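Local coordinates for protein MOR (Lactococcus phage TP901-1, PDB 6TRI) that probably acts as the phage's modulator of repression, a small helical helix-turn-helix-like protein that here binds a chain of another protein, at residues 36-40 and 41-45; 58-61 and 62-65. One frame throughout, in Å; residues are numbered along the deposited sequence.

In the fold
Contacts 1 and 2 are two bends in a small all-helical domain. In contact 1 (36-45) helix 32-39 stops and the chain turns toward helix 47-57; in contact 2 (58-65) the chain leaving helix 47-57 coils into helix 64-68. They lie on opposite sides of the chain's centre, their own centres about 19 Å apart and their nearest atoms about 9 Å apart, so they do not touch. Phe68 links them indirectly: its ring meets Trp45 of contact 1 edge-to-face and also touches Leu59 of contact 2. Both reach the chain of another protein, contact 1 through Thr44 and Trp45, contact 2 through Pro61, Gln62, Ile64 and Pro65. A sulfate ion, probably from the crystallisation liquor, sits about 3 Å from the Thr44 side chain.

Contact 1: 36-40 and 41-45; sequences SLKLN and DKVTW
Lys38 sets its CB over the Trp45 ring and ends on the backbone of Thr44. That CB lies over one face of the indole, 4.0 Å from the centroid of the five-membered ring in a CH-pi contact. CG then passes Val43 O at 3.4 Å. The chain runs extended until its last torsion (chi4 -64°) bends it, and the bend delivers NZ to Thr44 O at 2.8 Å; Val43 CG1 lies beside the same ammonium group. Glu49 gives NZ a second partner through a salt bridge. Leu39 reaches Trp45 from a different direction, its CD2 meeting the ring edge in plane, 3.6 Å from CZ2. The helix itself ends in a Schellman motif, with Asp41 at positive phi as the C-prime residue. Lys42 N bonds to Leu37 O at 2.8 Å and Asp41 N to Lys38 O at 3.2 Å. Leu37 O also accepts Val43 N, from above its carbonyl plane, while Leu37 CB packs on Val43 CG2 at 3.8 Å. One lysine thus joins an apolar contact at CB to two oxygen partners at NZ, linking helix end to loop; the carbonyl and the Glu49 carboxylate probably offset the charge of this buried side chain.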
loop_
_atom_site.group_PDB
_atom_site.type_symbol
_atom_site.label_atom_id
_atom_site.label_comp_id
_atom_site.label_asym_id
_atom_site.label_seq_id
_atom_site.Cartn_x
_atom_site.Cartn_y
_atom_site.Cartn_z
ATOM N N SER B 36 -5.445 12.243 11.062
ATOM C CA SER B 36 -4.452 13.309 11.107
ATOM C C SER B 36 -3.021 12.775 11.108
ATOM O O SER B 36 -2.166 13.273 10.376
ATOM C CB SER B 36 -4.670 14.185 12.337
ATOM O OG SER B 36 -3.592 15.089 12.494
ATOM N N LEU B 37 -2.766 11.763 11.932
ATOM C CA LEU B 37 -1.431 11.179 12.039
ATOM C C LEU B 37 -1.008 10.480 10.749
ATOM O O LEU B 37 0.182 10.369 10.454
ATOM C CB LEU B 37 -1.371 10.191 13.208
ATOM C CG LEU B 37 -1.518 10.746 14.625
ATOM C CD1 LEU B 37 -1.586 9.606 15.622
ATOM C CD2 LEU B 37 -0.369 11.677 14.958
ATOM N N LYS B 38 -1.982 10.003 9.982
ATOM C CA LYS B 38 -1.679 9.317 8.731
ATOM C C LYS B 38 -1.461 10.306 7.591
ATOM O O LYS B 38 -0.557 10.129 6.776
ATOM C CB LYS B 38 -2.793 8.331 8.383
ATOM C CG LYS B 38 -2.830 7.136 9.314
ATOM C CD LYS B 38 -4.065 6.285 9.104
ATOM C CE LYS B 38 -4.117 5.159 10.123
ATOM N NZ LYS B 38 -2.985 4.206 9.967
ATOM N N LEU B 39 -2.279 11.353 7.546
ATOM C CA LEU B 39 -2.135 12.379 6.518
ATOM C C LEU B 39 -0.887 13.217 6.752
ATOM O O LEU B 39 -0.410 13.903 5.848
ATOM C CB LEU B 39 -3.370 13.279 6.474
ATOM C CG LEU B 39 -4.668 12.601 6.039
ATOM C CD1 LEU B 39 -5.824 13.590 6.058
ATOM C CD2 LEU B 39 -4.504 11.995 4.660
ATOM N N ASN B 40 -0.364 13.163 7.972
ATOM C CA ASN B 40 0.841 13.903 8.314
ATOM C C ASN B 40 2.040 12.974 8.440
ATOM O O ASN B 40 3.053 13.324 9.047
ATOM C CB ASN B 40 0.631 14.695 9.604
ATOM C CG ASN B 40 -0.359 15.832 9.428
ATOM O OD1 ASN B 40 0.020 16.948 9.075
ATOM N ND2 ASN B 40 -1.637 15.550 9.659
ATOM N N ASP B 41 1.897 11.784 7.864
ATOM C CA ASP B 41 2.992 10.831 7.702
ATOM C C ASP B 41 3.692 10.467 9.014
ATOM O O ASP B 41 4.897 10.217 9.036
ATOM C CB ASP B 41 4.016 11.383 6.706
ATOM C CG ASP B 41 4.787 10.291 5.998
ATOM O OD1 ASP B 41 4.157 9.312 5.544
ATOM O OD2 ASP B 41 6.024 10.408 5.901
ATOM N N LYS B 42 2.937 10.440 10.106
ATOM C CA LYS B 42 3.469 9.974 11.380
ATOM C C LYS B 42 3.162 8.491 11.565
ATOM O O LYS B 42 3.922 7.758 12.198
ATOM C CB LYS B 42 2.893 10.781 12.543
ATOM C CG LYS B 42 3.370 12.223 12.607
ATOM C CD LYS B 42 2.909 12.880 13.897
ATOM C CE LYS B 42 3.372 14.322 13.996
ATOM N NZ LYS B 42 2.933 14.944 15.276
ATOM N N VAL B 43 2.034 8.061 11.008
ATOM C CA VAL B 43 1.615 6.667 11.081
ATOM C C VAL B 43 1.302 6.141 9.689
ATOM O O VAL B 43 0.567 6.771 8.928
ATOM C CB VAL B 43 0.380 6.489 11.986
ATOM C CG1 VAL B 43 -0.058 5.036 12.006
ATOM C CG2 VAL B 43 0.679 6.976 13.394
ATOM N N THR B 44 1.868 4.986 9.360
ATOM C CA THR B 44 1.675 4.379 8.050
ATOM C C THR B 44 0.219 3.967 7.834
ATOM O O THR B 44 -0.508 3.696 8.789
ATOM C CB THR B 44 2.590 3.155 7.869
ATOM O OG1 THR B 44 2.397 2.600 6.563
ATOM C CG2 THR B 44 2.287 2.096 8.918
ATOM N N TRP B 45 -0.204 3.937 6.573
ATOM C CA TRP B 45 -1.558 3.516 6.218
ATOM C C TRP B 45 -1.701 1.997 6.248
ATOM O O TRP B 45 -0.841 1.274 5.744
ATOM C CB TRP B 45 -1.939 4.035 4.828
ATOM C CG TRP B 45 -2.239 5.500 4.775
ATOM C CD1 TRP B 45 -1.337 6.523 4.750
ATOM C CD2 TRP B 45 -3.536 6.104 4.723
ATOM N NE1 TRP B 45 -1.992 7.729 4.695
ATOM C CE2 TRP B 45 -3.342 7.500 4.677
ATOM C CE3 TRP B 45 -4.840 5.603 4.714
ATOM C CZ2 TRP B 45 -4.405 8.399 4.624
ATOM C CZ3 TRP B 45 -5.894 6.496 4.662
ATOM C CH2 TRP B 45 -5.671 7.878 4.618
HETATM O O HOH W 1 1.143 8.393 6.368
#

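Contact 2: 58-61 and 62-65; sequences ELNP and QDIP
Asn60 turns its CG away from its own backbone N (chi1 175°), and Asp63 holds CG beside its N (chi1 -70°), which brings the amide and the carboxylate together across the turn. They cross at about a right angle, and Asp63 OD2 rests 3.4 Å from Asn60 CB and 3.6 Å from Asn60 ND2. The same Asn60 rotation points OD1 at Gln62 N, a weak, nearly straight hydrogen bond at 3.5 Å that gives an Asx-turn-like link across Pro61. Next to it, Asn60 O accepts Asp63 N at 2.8 Å, with the donor standing above the carbonyl plane. One residue further on, Pro61 O takes Ile64 N at 3.3 Å in the same fashion. These two successive i to i+3 bonds are the 3-10 pattern that carries the chain toward helix 64-68. Ile64 leans back over the turn, CG1 at 3.2 Å from Pro61 O and CD1 near Pro61 CA. Pro61 and Ile64 also pack against aromatic side chains of a chain of another protein. The turn therefore rests chiefly on backbone bonds, with Asn60 adding a side-chain acceptor at its start and Pro61, which has no N-H to place, stiffening the first step.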
loop_
_atom_site.group_PDB
_atom_site.type_symbol
_atom_site.label_atom_id
_atom_site.label_comp_id
_atom_site.label_asym_id
_atom_site.label_seq_id
_atom_site.Cartn_x
_atom_site.Cartn_y
_atom_site.Cartn_z
ATOM N N GLU B 58 -13.794 7.592 -4.221
ATOM C CA GLU B 58 -14.077 7.151 -5.585
ATOM C C GLU B 58 -12.875 7.381 -6.489
ATOM O O GLU B 58 -13.006 7.886 -7.602
ATOM C CB GLU B 58 -15.312 7.864 -6.141
ATOM C CG GLU B 58 -16.613 7.447 -5.471
ATOM C CD GLU B 58 -17.818 8.205 -5.996
ATOM O OE1 GLU B 58 -17.797 9.454 -5.966
ATOM O OE2 GLU B 58 -18.787 7.551 -6.440
ATOM N N LEU B 59 -11.701 7.007 -5.994
ATOM C CA LEU B 59 -10.468 7.150 -6.750
ATOM C C LEU B 59 -10.346 6.068 -7.816
ATOM O O LEU B 59 -10.844 4.953 -7.643
ATOM C CB LEU B 59 -9.256 7.093 -5.815
ATOM C CG LEU B 59 -9.266 8.029 -4.606
ATOM C CD1 LEU B 59 -7.990 7.878 -3.787
ATOM C CD2 LEU B 59 -9.443 9.461 -5.055
ATOM N N ASN B 60 -9.691 6.406 -8.921
ATOM C CA ASN B 60 -9.313 5.414 -9.918
ATOM C C ASN B 60 -8.169 4.586 -9.356
ATOM O O ASN B 60 -7.140 5.139 -8.965
ATOM C CB ASN B 60 -8.909 6.086 -11.234
ATOM C CG ASN B 60 -8.386 5.096 -12.268
ATOM O OD1 ASN B 60 -8.778 3.930 -12.288
ATOM N ND2 ASN B 60 -7.492 5.565 -13.133
ATOM N N PRO B 61 -8.355 3.258 -9.286
ATOM C CA PRO B 61 -7.353 2.350 -8.716
ATOM C C PRO B 61 -5.968 2.495 -9.341
ATOM O O PRO B 61 -4.971 2.258 -8.665
ATOM C CB PRO B 61 -7.934 0.967 -9.012
ATOM C CG PRO B 61 -9.400 1.188 -9.033
ATOM C CD PRO B 61 -9.595 2.548 -9.642
ATOM N N GLN B 62 -5.907 2.891 -10.608
ATOM C CA GLN B 62 -4.625 3.046 -11.286
ATOM C C GLN B 62 -3.881 4.292 -10.812
ATOM O O GLN B 62 -2.683 4.439 -11.058
ATOM C CB GLN B 62 -4.831 3.097 -12.797
ATOM C CG GLN B 62 -5.671 1.951 -13.328
ATOM C CD GLN B 62 -5.762 1.944 -14.836
ATOM O OE1 GLN B 62 -4.794 2.250 -15.531
ATOM N NE2 GLN B 62 -6.933 1.594 -15.353
ATOM N N ASP B 63 -4.592 5.182 -10.126
ATOM C CA ASP B 63 -4.004 6.420 -9.626
ATOM C C ASP B 63 -3.472 6.263 -8.206
ATOM O O ASP B 63 -2.881 7.189 -7.651
ATOM C CB ASP B 63 -5.028 7.556 -9.664
ATOM C CG ASP B 63 -5.364 7.997 -11.074
ATOM O OD1 ASP B 63 -4.487 7.896 -11.957
ATOM O OD2 ASP B 63 -6.506 8.451 -11.296
ATOM N N ILE B 64 -3.690 5.088 -7.624
ATOM C CA ILE B 64 -3.285 4.817 -6.246
ATOM C C ILE B 64 -1.789 5.055 -5.962
ATOM O O ILE B 64 -1.452 5.606 -4.911
ATOM C CB ILE B 64 -3.665 3.374 -5.843
ATOM C CG1 ILE B 64 -5.179 3.264 -5.677
ATOM C CG2 ILE B 64 -2.979 2.969 -4.549
ATOM C CD1 ILE B 64 -5.641 1.897 -5.257
ATOM N N PRO B 65 -0.886 4.661 -6.886
ATOM C CA PRO B 65 0.521 4.993 -6.620
ATOM C C PRO B 65 0.792 6.494 -6.475
ATOM O O PRO B 65 1.737 6.883 -5.788
ATOM C CB PRO B 65 1.247 4.436 -7.850
ATOM C CG PRO B 65 0.394 3.312 -8.298
ATOM C CD PRO B 65 -1.015 3.766 -8.053
#